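Local coordinates for protein Asp/Glu-specific dipeptidyl-peptidase (Flavobacterium psychrophilum, PDB 5JXF) that removes dipeptides from the N-terminus of oligopeptides as a serine peptidase of family S46, with strict specificity for Asp or Glu at the P1 position, at residues Asn145-Val155 and Ile168-Phe179. Residues are numbered along the deposited sequence; the frame is centred on the assembly and turned at random.
Unlike the reference sequence in segment 145-155: Ile151 (reference Val).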
ATOM      1  N   ASN A 145      29.919 -34.143   8.890  1.00 62.47           N
ATOM      2  CA  ASN A 145      30.871 -34.710   9.844  1.00 61.97           C
ATOM      3  C   ASN A 145      31.546 -33.689  10.756  1.00 58.93           C
ATOM      4  O   ASN A 145      32.297 -32.826  10.308  1.00 64.54           O
ATOM      5  CB  ASN A 145      31.926 -35.497   9.075  1.00 60.37           C
ATOM      6  CG  ASN A 145      31.309 -36.443   8.066  1.00 62.67           C
ATOM      7  OD1 ASN A 145      30.997 -36.059   6.937  1.00 67.98           O
ATOM      8  ND2 ASN A 145      31.105 -37.679   8.477  1.00 61.57           N
ATOM      9  N   ASP A 146      31.271 -33.791  12.046  1.00 51.88           N
ATOM     10  CA  ASP A 146      31.892 -32.895  13.008  1.00 62.23           C
ATOM     11  C   ASP A 146      33.399 -33.138  13.086  1.00 71.17           C
ATOM     12  O   ASP A 146      33.848 -34.275  13.255  1.00 72.13           O
ATOM     13  CB  ASP A 146      31.264 -33.067  14.386  1.00 71.62           C
ATOM     14  CG  ASP A 146      31.678 -31.975  15.360  1.00 81.08           C
ATOM     15  OD1 ASP A 146      32.808 -31.448  15.240  1.00 78.93           O
ATOM     16  OD2 ASP A 146      30.869 -31.645  16.252  1.00 86.33           O
ATOM     17  N   VAL A 147      34.172 -32.060  12.972  1.00 71.44           N
ATOM     18  CA  VAL A 147      35.629 -32.149  13.017  1.00 67.59           C
ATOM     19  C   VAL A 147      36.223 -31.051  13.891  1.00 67.41           C
ATOM     20  O   VAL A 147      37.350 -30.612  13.662  1.00 68.57           O
ATOM     21  CB  VAL A 147      36.249 -32.055  11.606  1.00 66.54           C
ATOM     22  CG1 VAL A 147      35.921 -33.302  10.785  1.00 62.02           C
ATOM     23  CG2 VAL A 147      35.764 -30.811  10.905  1.00 65.33           C
ATOM     24  N   THR A 148      35.455 -30.614  14.891  1.00 70.66           N
ATOM     25  CA  THR A 148      35.877 -29.555  15.806  1.00 70.24           C
ATOM     26  C   THR A 148      37.229 -29.872  16.452  1.00 80.28           C
ATOM     27  O   THR A 148      38.178 -29.093  16.323  1.00 85.88           O
ATOM     28  CB  THR A 148      34.845 -29.323  16.927  1.00 70.64           C
ATOM     29  OG1 THR A 148      33.535 -29.175  16.365  1.00 72.79           O
ATOM     30  CG2 THR A 148      35.195 -28.077  17.720  1.00 70.42           C
ATOM     31  N   ALA A 149      37.309 -31.012  17.142  1.00 75.66           N
ATOM     32  CA  ALA A 149      38.543 -31.435  17.813  1.00 74.27           C
ATOM     33  C   ALA A 149      39.751 -31.360  16.887  1.00 69.34           C
ATOM     34  O   ALA A 149      40.793 -30.830  17.258  1.00 73.98           O
ATOM     35  CB  ALA A 149      38.393 -32.852  18.361  1.00 70.20           C
ATOM     36  N   GLN A 150      39.596 -31.862  15.670  1.00 70.47           N
ATOM     37  CA  GLN A 150      40.691 -31.857  14.714  1.00 77.30           C
ATOM     38  C   GLN A 150      41.079 -30.446  14.276  1.00 77.64           C
ATOM     39  O   GLN A 150      42.237 -30.190  13.956  1.00 79.64           O
ATOM     40  CB  GLN A 150      40.329 -32.707  13.496  1.00 77.72           C
ATOM     41  CG  GLN A 150      39.576 -33.994  13.841  1.00 81.41           C
ATOM     42  CD  GLN A 150      39.391 -34.913  12.639  1.00 83.32           C
ATOM     43  OE1 GLN A 150      40.251 -34.985  11.755  1.00 85.09           O
ATOM     44  NE2 GLN A 150      38.253 -35.605  12.591  1.00 82.29           N
ATOM     45  N   ILE A 151      40.119 -29.529  14.280  1.00 75.44           N
ATOM     46  CA  ILE A 151      40.366 -28.180  13.791  1.00 74.55           C
ATOM     47  C   ILE A 151      40.967 -27.295  14.892  1.00 78.61           C
ATOM     48  O   ILE A 151      41.925 -26.558  14.645  1.00 85.61           O
ATOM     49  CB  ILE A 151      39.061 -27.545  13.223  1.00 66.62           C
ATOM     50  CG1 ILE A 151      38.557 -28.353  12.015  1.00 70.00           C
ATOM     51  CG2 ILE A 151      39.270 -26.082  12.848  1.00 61.33           C
ATOM     52  CD1 ILE A 151      39.528 -28.480  10.871  1.00 63.77           C
ATOM     53  N   LEU A 152      40.434 -27.384  16.110  1.00 77.65           N
ATOM     54  CA  LEU A 152      40.943 -26.581  17.228  1.00 83.14           C
ATOM     55  C   LEU A 152      42.138 -27.229  17.908  1.00 96.08           C
ATOM     56  O   LEU A 152      42.550 -26.813  18.994  1.00105.90           O
ATOM     57  CB  LEU A 152      39.847 -26.337  18.262  1.00 81.53           C
ATOM     58  CG  LEU A 152      38.637 -25.564  17.747  1.00 78.52           C
ATOM     59  CD1 LEU A 152      37.655 -25.329  18.879  1.00 76.93           C
ATOM     60  CD2 LEU A 152      39.083 -24.246  17.110  1.00 78.39           C
ATOM     61  N   ASP A 153      42.691 -28.253  17.272  1.00 93.82           N
ATOM     62  CA  ASP A 153      43.848 -28.941  17.817  1.00 91.93           C
ATOM     63  C   ASP A 153      45.051 -28.000  17.905  1.00100.85           C
ATOM     64  O   ASP A 153      45.694 -27.688  16.896  1.00102.42           O
ATOM     65  CB  ASP A 153      44.178 -30.170  16.966  1.00 83.38           C
ATOM     66  CG  ASP A 153      45.433 -30.878  17.425  1.00 93.75           C
ATOM     67  OD1 ASP A 153      45.381 -31.564  18.469  1.00 98.54           O
ATOM     68  OD2 ASP A 153      46.467 -30.754  16.736  1.00 92.02           O
ATOM     69  N   GLY A 154      45.330 -27.532  19.121  1.00106.86           N
ATOM     70  CA  GLY A 154      46.516 -26.741  19.388  1.00108.98           C
ATOM     71  C   GLY A 154      46.303 -25.242  19.342  1.00109.76           C
ATOM     72  O   GLY A 154      47.263 -24.475  19.360  1.00117.00           O
ATOM     73  N   VAL A 155      45.052 -24.807  19.299  1.00106.65           N
ATOM     74  CA  VAL A 155      44.784 -23.375  19.261  1.00111.97           C
ATOM     75  C   VAL A 155      44.359 -22.846  20.636  1.00113.80           C
ATOM     76  O   VAL A 155      44.219 -21.635  20.814  1.00112.84           O
ATOM     77  CB  VAL A 155      43.713 -23.027  18.181  1.00100.19           C
ATOM     78  CG1 VAL A 155      43.665 -24.107  17.110  1.00 96.85           C
ATOM     79  CG2 VAL A 155      42.338 -22.865  18.803  1.00 97.40           C
ATOM     80  N   ILE A 168      44.374 -22.439  12.605  1.00 83.61           N
ATOM     81  CA  ILE A 168      43.076 -22.974  12.213  1.00 75.10           C
ATOM     82  C   ILE A 168      43.049 -23.298  10.721  1.00 76.42           C
ATOM     83  O   ILE A 168      42.678 -24.401  10.338  1.00 80.14           O
ATOM     84  CB  ILE A 168      41.948 -21.989  12.570  1.00 77.83           C
ATOM     85  CG1 ILE A 168      41.584 -22.128  14.051  1.00 82.90           C
ATOM     86  CG2 ILE A 168      40.727 -22.192  11.678  1.00 69.27           C
ATOM     87  CD1 ILE A 168      40.501 -21.158  14.508  1.00 87.88           C
ATOM     88  N   GLN A 169      43.481 -22.360   9.884  1.00 77.15           N
ATOM     89  CA  GLN A 169      43.506 -22.589   8.437  1.00 75.47           C
ATOM     90  C   GLN A 169      44.401 -23.753   8.013  1.00 70.96           C
ATOM     91  O   GLN A 169      44.178 -24.361   6.969  1.00 72.60           O
ATOM     92  CB  GLN A 169      43.944 -21.323   7.701  1.00 80.46           C
ATOM     93  CG  GLN A 169      42.938 -20.187   7.790  1.00 83.80           C
ATOM     94  CD  GLN A 169      41.568 -20.580   7.261  1.00 85.32           C
ATOM     95  OE1 GLN A 169      41.455 -21.265   6.243  1.00 83.68           O
ATOM     96  NE2 GLN A 169      40.520 -20.155   7.961  1.00 85.39           N
ATOM     97  N   GLU A 170      45.411 -24.075   8.813  1.00 75.71           N
ATOM     98  CA  GLU A 170      46.275 -25.197   8.468  1.00 77.69           C
ATOM     99  C   GLU A 170      45.623 -26.523   8.827  1.00 75.32           C
ATOM    100  O   GLU A 170      45.738 -27.479   8.065  1.00 78.16           O
ATOM    101  CB  GLU A 170      47.645 -25.057   9.138  1.00 84.49           C
ATOM    102  CG  GLU A 170      48.025 -23.618   9.358  1.00 89.79           C
ATOM    103  CD  GLU A 170      49.279 -23.428  10.192  1.00102.14           C
ATOM    104  OE1 GLU A 170      49.451 -24.170  11.189  1.00112.46           O
ATOM    105  OE2 GLU A 170      50.065 -22.498   9.874  1.00 98.35           O
ATOM    106  N   ASN A 171      44.941 -26.577   9.972  1.00 75.39           N
ATOM    107  CA  ASN A 171      44.153 -27.753  10.341  1.00 70.43           C
ATOM    108  C   ASN A 171      43.006 -28.001   9.362  1.00 71.34           C
ATOM    109  O   ASN A 171      42.701 -29.151   9.028  1.00 67.74           O
ATOM    110  CB  ASN A 171      43.593 -27.613  11.755  1.00 71.60           C
ATOM    111  CG  ASN A 171      44.683 -27.485  12.804  1.00 82.88           C
ATOM    112  OD1 ASN A 171      45.839 -27.234  12.475  1.00 88.97           O
ATOM    113  ND2 ASN A 171      44.316 -27.646  14.073  1.00 85.63           N
ATOM    114  N   ILE A 172      42.359 -26.920   8.921  1.00 72.03           N
ATOM    115  CA  ILE A 172      41.282 -27.035   7.948  1.00 69.69           C
ATOM    116  C   ILE A 172      41.836 -27.675   6.677  1.00 71.27           C
ATOM    117  O   ILE A 172      41.340 -28.712   6.223  1.00 72.47           O
ATOM    118  CB  ILE A 172      40.623 -25.658   7.624  1.00 64.66           C
ATOM    119  CG1 ILE A 172      39.692 -25.231   8.763  1.00 65.21           C
ATOM    120  CG2 ILE A 172      39.845 -25.715   6.306  1.00 53.49           C
ATOM    121  CD1 ILE A 172      38.888 -23.955   8.467  1.00 67.74           C
ATOM    122  N   THR A 173      42.886 -27.084   6.122  1.00 77.89           N
ATOM    123  CA  THR A 173      43.507 -27.641   4.927  1.00 82.57           C
ATOM    124  C   THR A 173      43.983 -29.077   5.188  1.00 75.80           C
ATOM    125  O   THR A 173      43.924 -29.945   4.318  1.00 73.31           O
ATOM    126  CB  THR A 173      44.682 -26.761   4.454  1.00 83.77           C
ATOM    127  OG1 THR A 173      44.187 -25.467   4.085  1.00 80.92           O
ATOM    128  CG2 THR A 173      45.378 -27.390   3.249  1.00 79.93           C
ATOM    129  N   LYS A 174      44.382 -29.321   6.425  1.00 73.57           N
ATOM    130  CA  LYS A 174      44.884 -30.620   6.854  1.00 77.62           C
ATOM    131  C   LYS A 174      43.743 -31.659   6.814  1.00 75.94           C
ATOM    132  O   LYS A 174      43.858 -32.715   6.172  1.00 74.22           O
ATOM    133  CB  LYS A 174      45.525 -30.437   8.251  1.00 76.56           C
ATOM    134  CG  LYS A 174      45.893 -31.663   9.111  1.00 76.51           C
ATOM    135  CD  LYS A 174      46.196 -31.091  10.625  1.00 83.69           C
ATOM    136  CE  LYS A 174      46.328 -32.374  11.534  1.00 92.81           C
ATOM    137  NZ  LYS A 174      44.788 -32.229  11.915  1.00 85.72           N
ATOM    138  N   VAL A 175      42.610 -31.339   7.428  1.00 71.54           N
ATOM    139  CA  VAL A 175      41.487 -32.267   7.408  1.00 68.66           C
ATOM    140  C   VAL A 175      40.849 -32.416   6.017  1.00 71.43           C
ATOM    141  O   VAL A 175      40.501 -33.527   5.605  1.00 68.98           O
ATOM    142  CB  VAL A 175      40.427 -31.841   8.428  1.00 70.53           C
ATOM    143  CG1 VAL A 175      39.211 -32.732   8.344  1.00 65.14           C
ATOM    144  CG2 VAL A 175      41.033 -31.902   9.819  1.00 78.25           C
ATOM    145  N   THR A 176      40.715 -31.307   5.296  1.00 71.58           N
ATOM    146  CA  THR A 176      40.060 -31.316   3.988  1.00 72.11           C
ATOM    147  C   THR A 176      40.753 -32.324   3.059  1.00 71.09           C
ATOM    148  O   THR A 176      40.104 -33.066   2.314  1.00 73.04           O
ATOM    149  CB  THR A 176      40.067 -29.898   3.371  1.00 70.27           C
ATOM    150  OG1 THR A 176      39.301 -29.009   4.197  1.00 67.25           O
ATOM    151  CG2 THR A 176      39.486 -29.891   1.982  1.00 57.53           C
ATOM    152  N   ALA A 177      42.077 -32.375   3.156  1.00 65.19           N
ATOM    153  CA  ALA A 177      42.903 -33.240   2.318  1.00 64.43           C
ATOM    154  C   ALA A 177      42.825 -34.693   2.784  1.00 71.15           C
ATOM    155  O   ALA A 177      42.944 -35.641   1.994  1.00 70.38           O
ATOM    156  CB  ALA A 177      44.363 -32.747   2.339  1.00 62.78           C
ATOM    157  N   SER A 178      42.612 -34.845   4.085  1.00 71.37           N
ATOM    158  CA  SER A 178      42.751 -36.121   4.760  1.00 71.08           C
ATOM    159  C   SER A 178      41.448 -36.914   4.888  1.00 64.29           C
ATOM    160  O   SER A 178      41.444 -38.127   4.708  1.00 57.69           O
ATOM    161  CB  SER A 178      43.352 -35.875   6.141  1.00 72.39           C
ATOM    162  OG  SER A 178      42.841 -36.776   7.091  1.00 73.89           O
ATOM    163  N   PHE A 179      40.350 -36.231   5.203  1.00 61.34           N
ATOM    164  CA  PHE A 179      39.082 -36.918   5.453  1.00 64.22           C
ATOM    165  C   PHE A 179      38.713 -37.846   4.298  1.00 70.22           C
ATOM    166  O   PHE A 179      38.959 -37.536   3.127  1.00 66.50           O
ATOM    167  CB  PHE A 179      37.969 -35.911   5.703  1.00 65.49           C
ATOM    168  CG  PHE A 179      36.843 -36.454   6.522  1.00 60.01           C
ATOM    169  CD1 PHE A 179      35.728 -37.010   5.910  1.00 53.62           C
ATOM    170  CD2 PHE A 179      36.908 -36.421   7.905  1.00 61.63           C
ATOM    171  CE1 PHE A 179      34.679 -37.515   6.663  1.00 48.87           C
ATOM    172  CE2 PHE A 179      35.866 -36.918   8.669  1.00 62.74           C
ATOM    173  CZ  PHE A 179      34.746 -37.470   8.046  1.00 58.28           C
TER
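Ile151 sits as a knob in a hole on helix 162-178 formed by Ile168, Asn171, Ile172 and Val175. Ile151 CD1 reaches the helix backbone, 3.7 Å from Ile172 CA, and lies 3.9 Å from Val175 CG2. CG1 stands anti to the carbonyl carbon (chi1 -63°), which carries CD1 over the helix, while CG2 stands anti to the backbone N and meets Ile168 and Ile172. Beside this knob, the amide of Asn171 grips the end of helix 148-151. Asn171 ND2 gives a well-angled bond to Asp153 O, 3.1 Å and 154°, with that oxygen in the amide plane. Weak bonds run from Asn171 ND2 to Ile151 O (2.7 Å) and to Gln150 O. A leucine in place of Asn171 would probably leave these carbonyls without their shared donor and free the turn after helix 148-151 to shift. Farther along, Phe179 follows the helix, and Phe179 CZ lies 3.6 Å from Asn145 CB. Val147 CG1 touches both Phe179 CE2 and Val175 CG1. Tyr198 of strand 197-214 also packs on Ile151 and Ile168. The contact thus joins helix 162-178 to the end of strand 138-146 and the short helix after it: apolar packing holds the helix against them, and one amide donor serves three carbonyls at the turn.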